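Local coordinates for biofilm-surface layer protein A (Bacillus subtilis, PDB 4BHU) that self-assembles into a stable layer on the surface of biofilms, making them water-repellent and helping to build complex colony architecture, at residues 36-42 with 105-110; 43-48 with 102-106. The protein carries 1 engineered substitution. All blocks are in the same frame, centred on the assembly; numbering follows the deposited sequence.

Interaction 1. Residues 36-42 with 105-110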
loop_
_atom_site.group_PDB
_atom_site.type_symbol
_atom_site.label_atom_id
_atom_site.label_comp_id
_atom_site.label_asym_id
_atom_site.label_seq_id
_atom_site.Cartn_x
_atom_site.Cartn_y
_atom_site.Cartn_z
ATOM N N SER I 36 -16.284 -11.397 -18.787
ATOM C CA SER I 36 -14.981 -11.852 -18.318
ATOM C C SER I 36 -13.853 -11.164 -19.116
ATOM O O SER I 36 -14.115 -10.511 -20.124
ATOM C CB SER I 36 -14.878 -13.369 -18.474
ATOM O OG SER I 36 -15.661 -14.008 -17.494
ATOM N N LEU I 37 -12.617 -11.288 -18.646
ATOM C CA LEU I 37 -11.469 -10.744 -19.351
ATOM C C LEU I 37 -11.435 -11.337 -20.738
ATOM O O LEU I 37 -11.745 -12.503 -20.919
ATOM C CB LEU I 37 -10.158 -11.102 -18.661
ATOM C CG LEU I 37 -9.895 -10.473 -17.292
ATOM C CD1 LEU I 37 -8.509 -10.911 -16.810
ATOM C CD2 LEU I 37 -9.991 -8.987 -17.372
ATOM N N GLY I 38 -11.048 -10.535 -21.715
ATOM C CA GLY I 38 -10.972 -11.028 -23.075
ATOM C C GLY I 38 -11.164 -9.943 -24.113
ATOM O O GLY I 38 -10.723 -8.809 -23.925
ATOM N N VAL I 39 -11.832 -10.311 -25.208
ATOM C CA VAL I 39 -12.021 -9.421 -26.346
ATOM C C VAL I 39 -13.454 -9.506 -26.829
ATOM O O VAL I 39 -13.953 -10.584 -27.140
ATOM C CB VAL I 39 -11.062 -9.809 -27.506
ATOM C CG1 VAL I 39 -11.132 -8.792 -28.636
ATOM C CG2 VAL I 39 -9.637 -9.900 -26.992
HETATM N N MSE I 40 -14.125 -8.367 -26.869
HETATM C CA MSE I 40 -15.499 -8.288 -27.344
HETATM C C MSE I 40 -15.417 -8.273 -28.873
HETATM O O MSE I 40 -14.695 -7.450 -29.429
HETATM C CB MSE I 40 -16.133 -6.998 -26.845
HETATM C CG MSE I 40 -17.556 -6.745 -27.322
HETATM SE SE MSE I 40 -18.851 -7.936 -26.448
HETATM C CE MSE I 40 -19.705 -8.696 -28.066
ATOM N N GLU I 41 -16.130 -9.184 -29.537
ATOM C CA GLU I 41 -16.047 -9.309 -30.997
ATOM C C GLU I 41 -17.425 -9.471 -31.665
ATOM O O GLU I 41 -18.223 -10.341 -31.284
ATOM C CB GLU I 41 -15.130 -10.473 -31.379
ATOM C CG GLU I 41 -14.913 -10.603 -32.871
ATOM C CD GLU I 41 -13.798 -11.554 -33.212
ATOM O OE1 GLU I 41 -12.754 -11.508 -32.532
ATOM O OE2 GLU I 41 -13.955 -12.338 -34.165
ATOM N N PHE I 42 -17.684 -8.607 -32.646
ATOM C CA PHE I 42 -18.913 -8.633 -33.428
ATOM C C PHE I 42 -18.534 -9.107 -34.822
ATOM O O PHE I 42 -17.522 -8.672 -35.360
ATOM C CB PHE I 42 -19.507 -7.230 -33.555
ATOM C CG PHE I 42 -20.198 -6.732 -32.327
ATOM C CD1 PHE I 42 -19.482 -6.103 -31.317
ATOM C CD2 PHE I 42 -21.574 -6.863 -32.193
ATOM C CE1 PHE I 42 -20.127 -5.621 -30.189
ATOM C CE2 PHE I 42 -22.230 -6.386 -31.070
ATOM C CZ PHE I 42 -21.504 -5.768 -30.059
ATOM N N ARG I 105 -23.404 -12.012 -35.306
ATOM C CA ARG I 105 -22.846 -12.806 -34.220
ATOM C C ARG I 105 -22.019 -11.891 -33.323
ATOM O O ARG I 105 -21.479 -10.871 -33.756
ATOM C CB ARG I 105 -21.983 -13.950 -34.766
ATOM C CG ARG I 105 -22.777 -14.939 -35.608
ATOM C CD ARG I 105 -21.907 -15.895 -36.422
ATOM N NE ARG I 105 -22.732 -16.848 -37.169
ATOM C CZ ARG I 105 -23.324 -16.585 -38.334
ATOM N NH1 ARG I 105 -23.191 -15.398 -38.909
ATOM N NH2 ARG I 105 -24.060 -17.512 -38.930
ATOM N N ALA I 106 -21.942 -12.249 -32.055
ATOM C CA ALA I 106 -21.148 -11.475 -31.119
ATOM C C ALA I 106 -20.790 -12.400 -29.981
ATOM O O ALA I 106 -21.606 -13.214 -29.549
ATOM C CB ALA I 106 -21.929 -10.255 -30.612
ATOM N N GLU I 107 -19.547 -12.310 -29.536
ATOM C CA GLU I 107 -19.096 -13.115 -28.423
ATOM C C GLU I 107 -17.970 -12.420 -27.684
ATOM O O GLU I 107 -17.258 -11.565 -28.236
ATOM C CB GLU I 107 -18.606 -14.470 -28.919
ATOM C CG GLU I 107 -17.477 -14.382 -29.932
ATOM C CD GLU I 107 -17.052 -15.752 -30.442
ATOM O OE1 GLU I 107 -17.706 -16.742 -30.057
ATOM O OE2 GLU I 107 -16.073 -15.841 -31.217
ATOM N N ASN I 108 -17.809 -12.809 -26.428
ATOM C CA ASN I 108 -16.670 -12.378 -25.653
ATOM C C ASN I 108 -15.604 -13.452 -25.723
ATOM O O ASN I 108 -15.711 -14.471 -25.043
ATOM C CB ASN I 108 -17.083 -12.103 -24.204
ATOM C CG ASN I 108 -15.906 -11.675 -23.332
ATOM O OD1 ASN I 108 -14.772 -11.509 -23.813
ATOM N ND2 ASN I 108 -16.165 -11.515 -22.050
ATOM N N LYS I 109 -14.595 -13.244 -26.564
ATOM C CA LYS I 109 -13.504 -14.208 -26.681
ATOM C C LYS I 109 -12.665 -14.181 -25.410
ATOM O O LYS I 109 -12.080 -13.149 -25.076
ATOM C CB LYS I 109 -12.604 -13.886 -27.879
ATOM C CG LYS I 109 -13.158 -14.261 -29.250
ATOM C CD LYS I 109 -12.170 -13.898 -30.376
ATOM C CE LYS I 109 -11.551 -15.133 -31.047
ATOM N NZ LYS I 109 -10.836 -14.803 -32.336
ATOM N N SER I 110 -12.611 -15.310 -24.709
ATOM C CA SER I 110 -11.813 -15.441 -23.490
ATOM C C SER I 110 -10.978 -16.721 -23.512
ATOM O O SER I 110 -11.245 -17.643 -24.294
ATOM C CB SER I 110 -12.708 -15.491 -22.250
ATOM O OG SER I 110 -13.553 -14.354 -22.154
#

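Interaction 2. Residues 43-48 with 102-106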
loop_
_atom_site.group_PDB
_atom_site.type_symbol
_atom_site.label_atom_id
_atom_site.label_comp_id
_atom_site.label_asym_id
_atom_site.label_seq_id
_atom_site.Cartn_x
_atom_site.Cartn_y
_atom_site.Cartn_z
ATOM N N THR I 43 -19.341 -10.000 -35.390
ATOM C CA THR I 43 -19.142 -10.496 -36.758
ATOM C C THR I 43 -20.365 -10.114 -37.601
ATOM O O THR I 43 -21.508 -10.436 -37.263
ATOM C CB THR I 43 -18.948 -12.020 -36.788
ATOM O OG1 THR I 43 -17.816 -12.364 -35.982
ATOM C CG2 THR I 43 -18.706 -12.525 -38.243
ATOM N N LEU I 44 -20.117 -9.385 -38.675
ATOM C CA LEU I 44 -21.197 -8.915 -39.535
ATOM C C LEU I 44 -21.288 -9.840 -40.750
ATOM O O LEU I 44 -20.269 -10.356 -41.212
ATOM C CB LEU I 44 -20.931 -7.477 -39.982
ATOM C CG LEU I 44 -20.594 -6.455 -38.891
ATOM C CD1 LEU I 44 -20.432 -5.064 -39.492
ATOM C CD2 LEU I 44 -21.637 -6.438 -37.805
ATOM N N PRO I 45 -22.504 -10.053 -41.268
ATOM C CA PRO I 45 -22.620 -10.924 -42.445
ATOM C C PRO I 45 -22.323 -10.153 -43.730
ATOM O O PRO I 45 -22.351 -8.910 -43.725
ATOM C CB PRO I 45 -24.071 -11.405 -42.368
ATOM C CG PRO I 45 -24.801 -10.271 -41.701
ATOM C CD PRO I 45 -23.817 -9.585 -40.789
ATOM N N SER I 46 -22.014 -10.864 -44.817
ATOM C CA SER I 46 -21.703 -10.185 -46.077
ATOM C C SER I 46 -22.914 -9.341 -46.430
ATOM O O SER I 46 -24.046 -9.793 -46.291
ATOM C CB SER I 46 -21.379 -11.186 -47.197
ATOM O OG SER I 46 -20.578 -10.569 -48.199
ATOM N N GLY I 47 -22.665 -8.107 -46.846
ATOM C CA GLY I 47 -23.721 -7.130 -47.039
ATOM C C GLY I 47 -23.651 -6.007 -46.020
ATOM O O GLY I 47 -24.168 -4.919 -46.258
ATOM N N PHE I 48 -23.004 -6.259 -44.878
ATOM C CA PHE I 48 -22.786 -5.217 -43.873
ATOM C C PHE I 48 -21.314 -5.038 -43.528
ATOM O O PHE I 48 -20.545 -6.007 -43.504
ATOM C CB PHE I 48 -23.588 -5.530 -42.607
ATOM C CG PHE I 48 -25.062 -5.500 -42.826
ATOM C CD1 PHE I 48 -25.769 -4.327 -42.677
ATOM C CD2 PHE I 48 -25.742 -6.641 -43.208
ATOM C CE1 PHE I 48 -27.127 -4.297 -42.895
ATOM C CE2 PHE I 48 -27.100 -6.614 -43.425
ATOM C CZ PHE I 48 -27.789 -5.437 -43.267
ATOM N N TYR I 102 -30.401 -11.776 -42.586
ATOM C CA TYR I 102 -28.979 -11.594 -42.306
ATOM C C TYR I 102 -28.703 -11.787 -40.817
ATOM O O TYR I 102 -29.354 -11.152 -39.969
ATOM C CB TYR I 102 -28.548 -10.194 -42.725
ATOM C CG TYR I 102 -28.556 -9.996 -44.220
ATOM C CD1 TYR I 102 -29.739 -9.727 -44.899
ATOM C CD2 TYR I 102 -27.373 -10.088 -44.960
ATOM C CE1 TYR I 102 -29.748 -9.541 -46.271
ATOM C CE2 TYR I 102 -27.367 -9.896 -46.322
ATOM C CZ TYR I 102 -28.556 -9.632 -46.979
ATOM O OH TYR I 102 -28.542 -9.444 -48.346
ATOM N N THR I 103 -27.741 -12.656 -40.518
ATOM C CA THR I 103 -27.425 -13.031 -39.149
ATOM C C THR I 103 -26.117 -12.408 -38.657
ATOM O O THR I 103 -25.072 -12.496 -39.315
ATOM C CB THR I 103 -27.320 -14.562 -38.995
ATOM O OG1 THR I 103 -28.526 -15.184 -39.461
ATOM C CG2 THR I 103 -27.076 -14.940 -37.527
ATOM N N PHE I 104 -26.207 -11.786 -37.487
ATOM C CA PHE I 104 -25.079 -11.163 -36.819
ATOM C C PHE I 104 -24.696 -12.011 -35.615
ATOM O O PHE I 104 -25.555 -12.634 -34.984
ATOM C CB PHE I 104 -25.451 -9.763 -36.336
ATOM C CG PHE I 104 -25.806 -8.817 -37.440
ATOM C CD1 PHE I 104 -27.063 -8.846 -38.013
ATOM C CD2 PHE I 104 -24.878 -7.909 -37.921
ATOM C CE1 PHE I 104 -27.392 -7.976 -39.032
ATOM C CE2 PHE I 104 -25.200 -7.032 -38.945
ATOM C CZ PHE I 104 -26.461 -7.069 -39.501
ATOM N N ARG I 105 -23.404 -12.012 -35.306
ATOM C CA ARG I 105 -22.846 -12.806 -34.220
ATOM C C ARG I 105 -22.019 -11.891 -33.323
ATOM O O ARG I 105 -21.479 -10.871 -33.756
ATOM C CB ARG I 105 -21.983 -13.950 -34.766
ATOM C CG ARG I 105 -22.777 -14.939 -35.608
ATOM C CD ARG I 105 -21.907 -15.895 -36.422
ATOM N NE ARG I 105 -22.732 -16.848 -37.169
ATOM C CZ ARG I 105 -23.324 -16.585 -38.334
ATOM N NH1 ARG I 105 -23.191 -15.398 -38.909
ATOM N NH2 ARG I 105 -24.060 -17.512 -38.930
ATOM N N ALA I 106 -21.942 -12.249 -32.055
ATOM C CA ALA I 106 -21.148 -11.475 -31.119
ATOM C C ALA I 106 -20.790 -12.400 -29.981
ATOM O O ALA I 106 -21.606 -13.214 -29.549
ATOM C CB ALA I 106 -21.929 -10.255 -30.612
HETATM O O HOH W 1 -22.420 -12.808 -38.997
#

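Interaction 1. Residues 36-42 with 105-110
Two neighbouring strands of the five-stranded antiparallel sheet, 39-43 and 100-109, meet here, with Val39 opposite Lys109 and Glu41 opposite Glu107 as hydrogen-bonded pairs. Lys109 N reaches Val39 O at 2.8 Å and Glu41 N reaches Glu107 O at 2.9 Å; each bond has its reciprocal, so four backbone bonds fix the register. Past the strand end, Ser110 OG donates to Leu37 O (2.9 Å), approaching 29° out of the carbonyl plane.

Met40, Phe42 and Ala106 occupy one face. The selenomethionine side chain of Met40 bends at chi2 (72°) and again at chi3, swinging its CE to 3.7 Å from Ala106 CB, above the rim of the Phe42 ring. Ala106 CB also sits 3.8 Å from Phe42 CD2, an off-centre CH-pi contact. Tyr29 of strand 22-30 touches all three side chains.

On the other face Glu41 stretches out with CG anti to the backbone N (chi1 -176°), and Lys109 slants over it. Here the aliphatic part does the touching: Glu41 OE1 is 3.3 Å from Lys109 CD, whereas its salt bridge to Lys109 NZ is long at 3.8 Å. The stronger partner of that oxygen is Arg74 on strand 72-76. Met40, Phe42 and Ala106 turned inward against strand 22-30, with Glu41, Glu107 and Lys109 on the reverse, fit one sheet of an immunoglobulin-like beta sandwich, the fold of the BslA family.

Interaction 2. Residues 43-48 with 102-106
Thr43 O is gripped by two donors, Arg105 N at 3.1 Å and a bridging water. The same water donates to Thr103 O (2.7 Å) and weakly accepts from Arg105 NH1 at the edge of the guanidinium, tying the end of strand 39-43 to its neighbour just where their pairing stops. Thr43 N closes this last hydrogen-bonded pair with a nearly straight bond to Arg105 O (2.8 Å).

Beyond Thr43 the chain parts from strand 100-109 and side chains take over. The Phe104 ring is held on two sides: Pro45 CD lies over one face, 3.4 Å from Phe104 CE2, and Leu44 CD2 comes up at the edge in the plane of the ring, 3.6 Å from Phe104 CD2.

Pro45 to Phe48 form a type II turn with Gly47 in its third position, closed by a bond from Phe48 N to Pro45 O. The turn delivers Phe48 back to the strand. With CG anti to the carbonyl carbon (chi1 -65°), the Phe48 ring offers one face to Phe104 and an edge to Tyr102. That edge points into the Tyr102 face, where Phe48 CE2 lies 3.8 Å from Tyr102 CG, with the planes at 83°. Phe104 in turn directs CZ onto the Phe48 face, 3.8 Å from Phe48 CD2, at a shallower 57°. Ser46 O lies in the Tyr102 ring plane, 3.3 Å from Tyr102 CE2, while the Tyr102 hydroxyl bonds to Ala98 O.

Ile25 and Leu27 of strand 22-30, with Ile123 of strand 119-125, add to the apolar surroundings. This edge-to-face aromatic cluster runs from the interior between the sheets of the beta sandwich, where Phe104 and Phe48 are buried, to its margin at Tyr102.

Interactions 1 and 2 follow one another along the same strand, 100-109, with centres about 15 Å apart, and share Arg105 and Ala106. In interaction 1 the partner keeps regular strand pairing; in interaction 2 it breaks off after Thr43, and aromatic packing replaces the backbone ladder. The interior is continuous: strand 22-30 touches Met40, Phe42 and Ala106 through Tyr29, then Leu44 and Phe104 through Leu27, then Phe48 through Ile25. The two ends differ in their surroundings. Around interaction 1, Leu37 meets Leu82 and other chains of the assembly, consistent with a leucine-rich cap used in layer formation, whereas no other chain touches interaction 2.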